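Local coordinates for alkaline serine protease (Pseudoalteromonas sp., PDB 1Y9Z), which probably hydrolyses peptide bonds as a cold-adapted, subtilisin-like serine endopeptidase of an Antarctic bacterium, at residues Ile154-Ser166 against His186-Ile198. Sequence-based numbering, arbitrary orientation.
With NA (sodium ion), chain F; NA (sodium ion), chain E; PMS (phenylmethanesulfonic acid), chain H; SO4 (sulfate ion), chain G.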
ATOM      1  N   ILE A 154      -3.113  16.104  -0.226  1.00  9.36           N
ATOM      2  CA  ILE A 154      -2.275  15.033  -0.752  1.00  9.34           C
ATOM      3  C   ILE A 154      -3.149  14.005  -1.471  1.00  8.76           C
ATOM      4  O   ILE A 154      -4.201  13.622  -0.964  1.00  8.79           O
ATOM      5  CB  ILE A 154      -1.500  14.363   0.411  1.00  8.89           C
ATOM      6  CG1 ILE A 154      -0.648  15.418   1.126  1.00  8.14           C
ATOM      7  CG2 ILE A 154      -0.625  13.232  -0.106  1.00  9.40           C
ATOM      8  CD1 ILE A 154      -0.050  14.953   2.441  1.00  9.07           C
ATOM      9  N   ALA A 155      -2.720  13.565  -2.653  1.00  7.90           N
ATOM     10  CA  ALA A 155      -3.502  12.605  -3.428  1.00  8.23           C
ATOM     11  C   ALA A 155      -2.659  11.663  -4.283  1.00  7.71           C
ATOM     12  O   ALA A 155      -1.492  11.936  -4.575  1.00  9.04           O
ATOM     13  CB  ALA A 155      -4.501  13.350  -4.308  1.00  8.12           C
ATOM     14  N   ALA A 156      -3.280  10.566  -4.703  1.00  7.70           N
ATOM     15  CA  ALA A 156      -2.627   9.533  -5.507  1.00  8.75           C
ATOM     16  C   ALA A 156      -2.461   9.888  -6.981  1.00  8.34           C
ATOM     17  O   ALA A 156      -3.386  10.385  -7.621  1.00  8.91           O
ATOM     18  CB  ALA A 156      -3.402   8.227  -5.379  1.00  8.74           C
ATOM     19  N   ALA A 157      -1.280   9.599  -7.522  1.00  7.92           N
ATOM     20  CA  ALA A 157      -0.995   9.894  -8.923  1.00  7.88           C
ATOM     21  C   ALA A 157      -1.774   9.012  -9.899  1.00  8.58           C
ATOM     22  O   ALA A 157      -1.981   9.397 -11.048  1.00  8.73           O
ATOM     23  CB  ALA A 157       0.497   9.764  -9.187  1.00  8.97           C
ATOM     24  N   GLY A 158      -2.202   7.836  -9.453  1.00  8.41           N
ATOM     25  CA  GLY A 158      -2.947   6.940 -10.327  1.00  7.77           C
ATOM     26  C   GLY A 158      -2.153   5.713 -10.740  1.00  8.20           C
ATOM     27  O   GLY A 158      -0.921   5.749 -10.773  1.00  8.84           O
ATOM     28  N   ASN A 159      -2.856   4.635 -11.084  1.00 10.01           N
ATOM     29  CA  ASN A 159      -2.200   3.384 -11.459  1.00  9.68           C
ATOM     30  C   ASN A 159      -2.365   2.959 -12.914  1.00  9.80           C
ATOM     31  O   ASN A 159      -2.232   1.774 -13.222  1.00 10.01           O
ATOM     32  CB  ASN A 159      -2.708   2.245 -10.572  1.00 10.54           C
ATOM     33  CG  ASN A 159      -2.775   2.629  -9.110  1.00  9.84           C
ATOM     34  OD1 ASN A 159      -1.854   3.240  -8.572  1.00  9.83           O
ATOM     35  ND2 ASN A 159      -3.868   2.255  -8.452  1.00 13.90           N
ATOM     36  N   ALA A 160      -2.623   3.912 -13.806  1.00  9.69           N
ATOM     37  CA  ALA A 160      -2.829   3.594 -15.218  1.00 11.02           C
ATOM     38  C   ALA A 160      -1.567   3.229 -16.002  1.00 10.89           C
ATOM     39  O   ALA A 160      -1.651   2.840 -17.171  1.00 12.11           O
ATOM     40  CB  ALA A 160      -3.551   4.746 -15.901  1.00 11.56           C
ATOM     41  N   GLY A 161      -0.403   3.362 -15.374  1.00 10.86           N
ATOM     42  CA  GLY A 161       0.843   3.006 -16.035  1.00 11.28           C
ATOM     43  C   GLY A 161       1.221   3.858 -17.230  1.00 11.79           C
ATOM     44  O   GLY A 161       1.934   3.396 -18.127  1.00 13.35           O
ATOM     45  N   ASP A 162       0.747   5.098 -17.251  1.00 10.24           N
ATOM     46  CA  ASP A 162       1.056   6.019 -18.339  1.00  9.26           C
ATOM     47  C   ASP A 162       1.375   7.402 -17.781  1.00  9.33           C
ATOM     48  O   ASP A 162       1.569   7.560 -16.576  1.00  9.68           O
ATOM     49  CB  ASP A 162      -0.105   6.100 -19.343  1.00 10.28           C
ATOM     50  CG  ASP A 162      -1.417   6.509 -18.700  1.00 11.66           C
ATOM     51  OD1 ASP A 162      -1.390   7.165 -17.642  1.00 11.08           O
ATOM     52  OD2 ASP A 162      -2.480   6.186 -19.271  1.00 15.50           O
ATOM     53  N   SER A 163       1.431   8.406 -18.653  1.00  9.93           N
ATOM     54  CA  SER A 163       1.755   9.760 -18.220  1.00  9.32           C
ATOM     55  C   SER A 163       0.536  10.642 -17.998  1.00  9.19           C
ATOM     56  O   SER A 163       0.665  11.859 -17.863  1.00  9.75           O
ATOM     57  CB  SER A 163       2.659  10.440 -19.249  1.00  9.70           C
ATOM     58  OG  SER A 163       1.915  10.830 -20.390  1.00 11.16           O
ATOM     59  N   SER A 164      -0.648  10.043 -17.954  1.00  9.28           N
ATOM     60  CA  SER A 164      -1.849  10.843 -17.771  1.00  9.20           C
ATOM     61  C   SER A 164      -1.920  11.515 -16.411  1.00  8.54           C
ATOM     62  O   SER A 164      -1.383  11.016 -15.415  1.00  8.23           O
ATOM     63  CB  SER A 164      -3.105   9.997 -17.997  1.00 10.84           C
ATOM     64  OG  SER A 164      -3.230   8.982 -17.025  1.00 14.01           O
ATOM     65  N   TYR A 165      -2.572  12.670 -16.385  1.00  8.23           N
ATOM     66  CA  TYR A 165      -2.756  13.421 -15.152  1.00  8.48           C
ATOM     67  C   TYR A 165      -4.022  12.954 -14.456  1.00  9.52           C
ATOM     68  O   TYR A 165      -5.091  12.906 -15.063  1.00 10.54           O
ATOM     69  CB  TYR A 165      -2.919  14.913 -15.435  1.00  8.94           C
ATOM     70  CG  TYR A 165      -1.682  15.618 -15.926  1.00  9.18           C
ATOM     71  CD1 TYR A 165      -0.563  15.758 -15.107  1.00  9.26           C
ATOM     72  CD2 TYR A 165      -1.641  16.177 -17.201  1.00  9.28           C
ATOM     73  CE1 TYR A 165       0.564  16.443 -15.549  1.00  9.67           C
ATOM     74  CE2 TYR A 165      -0.520  16.860 -17.650  1.00  9.87           C
ATOM     75  CZ  TYR A 165       0.574  16.990 -16.821  1.00 10.66           C
ATOM     76  OH  TYR A 165       1.678  17.678 -17.263  1.00 11.39           O
ATOM     77  N   SER A 166      -3.892  12.597 -13.185  1.00  8.45           N
ATOM     78  CA  SER A 166      -5.039  12.202 -12.383  1.00  9.34           C
ATOM     79  C   SER A 166      -5.300  13.394 -11.465  1.00  8.10           C
ATOM     80  O   SER A 166      -4.362  14.019 -10.971  1.00  9.32           O
ATOM     81  CB  SER A 166      -4.716  10.964 -11.546  1.00 10.07           C
ATOM     82  OG  SER A 166      -5.822  10.597 -10.741  1.00 18.63           O
ATOM     83  N   HIS A 186      10.571   2.131  -8.957  1.00 12.15           N
ATOM     84  CA  HIS A 186       9.313   2.725  -9.383  1.00 12.29           C
ATOM     85  C   HIS A 186       8.323   1.625  -9.763  1.00 11.50           C
ATOM     86  O   HIS A 186       8.658   0.704 -10.505  1.00 13.08           O
ATOM     87  CB  HIS A 186       9.574   3.653 -10.578  1.00 11.71           C
ATOM     88  CG  HIS A 186       8.335   4.104 -11.288  1.00 11.08           C
ATOM     89  ND1 HIS A 186       7.991   3.650 -12.543  1.00 12.31           N
ATOM     90  CD2 HIS A 186       7.365   4.976 -10.924  1.00 12.09           C
ATOM     91  CE1 HIS A 186       6.862   4.223 -12.923  1.00 12.22           C
ATOM     92  NE2 HIS A 186       6.462   5.033 -11.958  1.00 12.91           N
ATOM     93  N   ALA A 187       7.108   1.716  -9.231  1.00 10.85           N
ATOM     94  CA  ALA A 187       6.070   0.736  -9.529  1.00 10.28           C
ATOM     95  C   ALA A 187       5.642   0.907 -10.983  1.00 11.15           C
ATOM     96  O   ALA A 187       5.291   2.009 -11.407  1.00 11.25           O
ATOM     97  CB  ALA A 187       4.884   0.937  -8.600  1.00 11.48           C
ATOM     98  N   ALA A 188       5.656  -0.185 -11.738  1.00 11.25           N
ATOM     99  CA  ALA A 188       5.302  -0.136 -13.151  1.00 11.43           C
ATOM    100  C   ALA A 188       3.959   0.527 -13.443  1.00 11.30           C
ATOM    101  O   ALA A 188       3.787   1.156 -14.489  1.00 12.83           O
ATOM    102  CB  ALA A 188       5.323  -1.545 -13.743  1.00 12.79           C
ATOM    103  N   PHE A 189       3.010   0.393 -12.525  1.00 10.36           N
ATOM    104  CA  PHE A 189       1.682   0.971 -12.717  1.00  9.85           C
ATOM    105  C   PHE A 189       1.558   2.441 -12.329  1.00  9.07           C
ATOM    106  O   PHE A 189       0.591   3.102 -12.702  1.00  9.53           O
ATOM    107  CB  PHE A 189       0.646   0.182 -11.907  1.00 10.20           C
ATOM    108  CG  PHE A 189       0.907   0.187 -10.420  1.00  9.45           C
ATOM    109  CD1 PHE A 189       1.410  -0.943  -9.786  1.00 10.59           C
ATOM    110  CD2 PHE A 189       0.687   1.335  -9.659  1.00  9.47           C
ATOM    111  CE1 PHE A 189       1.693  -0.929  -8.419  1.00 10.23           C
ATOM    112  CE2 PHE A 189       0.967   1.359  -8.297  1.00 10.41           C
ATOM    113  CZ  PHE A 189       1.471   0.225  -7.677  1.00 10.66           C
ATOM    114  N   SER A 190       2.526   2.945 -11.570  1.00  9.70           N
ATOM    115  CA  SER A 190       2.476   4.320 -11.086  1.00  9.44           C
ATOM    116  C   SER A 190       2.601   5.354 -12.199  1.00  9.35           C
ATOM    117  O   SER A 190       3.626   5.438 -12.871  1.00  9.67           O
ATOM    118  CB  SER A 190       3.570   4.528 -10.034  1.00 10.94           C
ATOM    119  OG  SER A 190       3.404   5.751  -9.345  1.00 10.16           O
ATOM    120  N   GLN A 191       1.548   6.143 -12.390  1.00  8.98           N
ATOM    121  CA  GLN A 191       1.553   7.163 -13.431  1.00  8.77           C
ATOM    122  C   GLN A 191       2.695   8.152 -13.228  1.00  9.36           C
ATOM    123  O   GLN A 191       2.957   8.602 -12.112  1.00  8.72           O
ATOM    124  CB  GLN A 191       0.200   7.882 -13.466  1.00  9.70           C
ATOM    125  CG  GLN A 191      -0.880   7.047 -14.148  1.00  9.32           C
ATOM    126  CD  GLN A 191      -2.282   7.578 -13.936  1.00  9.73           C
ATOM    127  OE1 GLN A 191      -2.578   8.742 -14.227  1.00 11.83           O
ATOM    128  NE2 GLN A 191      -3.163   6.721 -13.439  1.00  7.98           N
ATOM    129  N   TYR A 192       3.382   8.473 -14.320  1.00  9.32           N
ATOM    130  CA  TYR A 192       4.508   9.395 -14.271  1.00  9.88           C
ATOM    131  C   TYR A 192       4.156  10.714 -14.956  1.00  9.57           C
ATOM    132  O   TYR A 192       3.798  10.741 -16.135  1.00 10.45           O
ATOM    133  CB  TYR A 192       5.742   8.752 -14.924  1.00 11.32           C
ATOM    134  CG  TYR A 192       5.536   8.291 -16.353  1.00 11.90           C
ATOM    135  CD1 TYR A 192       4.865   7.098 -16.642  1.00 12.13           C
ATOM    136  CD2 TYR A 192       6.001   9.060 -17.418  1.00 12.77           C
ATOM    137  CE1 TYR A 192       4.665   6.687 -17.965  1.00 14.05           C
ATOM    138  CE2 TYR A 192       5.804   8.661 -18.734  1.00 13.71           C
ATOM    139  CZ  TYR A 192       5.138   7.478 -19.003  1.00 14.17           C
ATOM    140  OH  TYR A 192       4.957   7.101 -20.316  1.00 18.32           O
ATOM    141  N   THR A 193       4.258  11.809 -14.210  1.00  9.73           N
ATOM    142  CA  THR A 193       3.925  13.129 -14.741  1.00  9.44           C
ATOM    143  C   THR A 193       4.848  14.179 -14.148  1.00  9.61           C
ATOM    144  O   THR A 193       5.598  13.898 -13.210  1.00  9.62           O
ATOM    145  CB  THR A 193       2.490  13.547 -14.360  1.00  9.37           C
ATOM    146  OG1 THR A 193       2.473  13.942 -12.980  1.00  9.52           O
ATOM    147  CG2 THR A 193       1.508  12.395 -14.566  1.00 10.22           C
ATOM    148  N   ASP A 194       4.787  15.393 -14.685  1.00  8.99           N
ATOM    149  CA  ASP A 194       5.615  16.461 -14.153  1.00 10.66           C
ATOM    150  C   ASP A 194       5.010  17.036 -12.875  1.00 10.94           C
ATOM    151  O   ASP A 194       5.539  17.985 -12.301  1.00 12.94           O
ATOM    152  CB  ASP A 194       5.865  17.565 -15.198  1.00 12.68           C
ATOM    153  CG  ASP A 194       4.592  18.135 -15.796  1.00 13.93           C
ATOM    154  OD1 ASP A 194       3.484  17.775 -15.354  1.00 14.45           O
ATOM    155  OD2 ASP A 194       4.713  18.963 -16.725  1.00 16.93           O
ATOM    156  N   GLN A 195       3.898  16.448 -12.438  1.00  9.76           N
ATOM    157  CA  GLN A 195       3.242  16.855 -11.196  1.00  9.44           C
ATOM    158  C   GLN A 195       3.678  15.925 -10.060  1.00  9.51           C
ATOM    159  O   GLN A 195       3.665  16.330  -8.902  1.00  9.42           O
ATOM    160  CB  GLN A 195       1.717  16.801 -11.327  1.00  8.92           C
ATOM    161  CG  GLN A 195       1.071  18.024 -11.967  1.00  9.69           C
ATOM    162  CD  GLN A 195       1.032  19.234 -11.043  1.00 10.14           C
ATOM    163  OE1 GLN A 195       0.780  19.109  -9.840  1.00 11.08           O
ATOM    164  NE2 GLN A 195       1.257  20.415 -11.607  1.00 11.09           N
ATOM    165  N   VAL A 196       4.051  14.685 -10.388  1.00  9.65           N
ATOM    166  CA  VAL A 196       4.492  13.734  -9.364  1.00  9.72           C
ATOM    167  C   VAL A 196       5.527  14.461  -8.519  1.00 10.13           C
ATOM    168  O   VAL A 196       6.541  14.948  -9.024  1.00 10.74           O
ATOM    169  CB  VAL A 196       5.088  12.457  -9.988  1.00  8.97           C
ATOM    170  CG1 VAL A 196       5.757  11.600  -8.906  1.00 10.00           C
ATOM    171  CG2 VAL A 196       3.975  11.652 -10.647  1.00 10.03           C
ATOM    172  N   GLU A 197       5.258  14.514  -7.221  1.00 10.69           N
ATOM    173  CA  GLU A 197       6.077  15.270  -6.285  1.00 10.85           C
ATOM    174  C   GLU A 197       6.899  14.473  -5.279  1.00 10.41           C
ATOM    175  O   GLU A 197       8.012  14.867  -4.925  1.00 10.58           O
ATOM    176  CB  GLU A 197       5.136  16.218  -5.543  1.00 13.01           C
ATOM    177  CG  GLU A 197       5.755  17.440  -4.916  1.00 14.38           C
ATOM    178  CD  GLU A 197       4.687  18.417  -4.470  1.00 14.70           C
ATOM    179  OE1 GLU A 197       3.729  18.635  -5.244  1.00 15.45           O
ATOM    180  OE2 GLU A 197       4.796  18.969  -3.359  1.00 16.51           O
ATOM    181  N   ILE A 198       6.353  13.361  -4.812  1.00  9.94           N
ATOM    182  CA  ILE A 198       7.046  12.567  -3.813  1.00  9.97           C
ATOM    183  C   ILE A 198       6.573  11.123  -3.912  1.00 10.19           C
ATOM    184  O   ILE A 198       5.504  10.856  -4.463  1.00 10.20           O
ATOM    185  CB  ILE A 198       6.764  13.164  -2.410  1.00 11.19           C
ATOM    186  CG1 ILE A 198       7.788  12.661  -1.397  1.00 11.31           C
ATOM    187  CG2 ILE A 198       5.347  12.822  -1.967  1.00 11.71           C
ATOM    188  CD1 ILE A 198       7.794  13.467  -0.107  1.00 13.47           C
TER
HETATM  189 NA    NA F 608       2.084  17.585  -7.196  1.00 17.15          NA
HETATM  190 NA    NA E 607      -0.082  18.390  -7.736  1.00  8.76          NA
HETATM  191  C   PMS H 601      -7.058   4.066  -6.827  1.00 26.89           C
HETATM  192  S   PMS H 601      -5.721   5.084  -6.156  1.00 23.22           S
HETATM  193  C1  PMS H 601      -8.427   4.789  -6.880  1.00 29.13           C
HETATM  194  C2  PMS H 601      -8.766   5.515  -8.079  1.00 30.04           C
HETATM  195  C3  PMS H 601     -10.021   6.196  -8.171  1.00 30.45           C
HETATM  196  C4  PMS H 601     -10.912   6.125  -7.030  1.00 31.23           C
HETATM  197  C5  PMS H 601     -10.585   5.414  -5.849  1.00 29.68           C
HETATM  198  C6  PMS H 601      -9.343   4.718  -5.712  1.00 30.20           C
HETATM  199  O2S PMS H 601      -5.946   6.455  -6.604  1.00 25.77           O
HETATM  200  O1S PMS H 601      -4.450   4.604  -6.644  1.00 25.19           O
HETATM  201  S   SO4 G 612       0.996   8.239 -22.433  1.00 31.31           S
HETATM  202  O1  SO4 G 612       1.030   8.984 -23.706  1.00 31.96           O
HETATM  203  O2  SO4 G 612       0.452   6.889 -22.672  1.00 32.88           O
HETATM  204  O3  SO4 G 612       2.363   8.128 -21.890  1.00 31.82           O
HETATM  205  O4  SO4 G 612       0.146   8.949 -21.458  1.00 29.74           O
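Gln191 N donates almost straight to Gly158 O (3.0 Å, 176° at the hydrogen), the first of three backbone bonds joining these loops. Gly161 N meets Phe189 O from above the carbonyl plane at 2.9 Å, and Tyr192 N reaches Asp162 O at 3.0 Å. Beside them, Ser163 CB sits over one face of the Tyr192 ring, 4.0 Å from its centroid and 26° off the normal, a CH-pi contact. Replacing Tyr192 by alanine is likely to strip this face from Ser163 CB and open a gap beside the Asp162-Ser163 backbone. Farther along, Tyr165 OH donates to Asp194 OD1 at 2.6 Å, syn but tilted out of the carboxylate plane. Asn159 CG, set beside its backbone N, brings OD1 to 3.4 Å from Phe189 CD2, amide and ring planes 85° apart; OD1 accepts from Thr368 N, while ND2 bonds weakly to phenylmethanesulfonic acid O1S, consistent with the oxyanion-hole asparagine of subtilases. Behind this shell, an Asx turn shapes the 158-164 loop: Asp162 OD1 accepts Ser164 N and OG from the same face. Strands 152-156 and 196-201, which these loops adjoin, pair in parallel with strand 174-180 on its two sides in the mainly parallel central sheet; Ala156 touches Thr368 and Thr372 of helix 368-385.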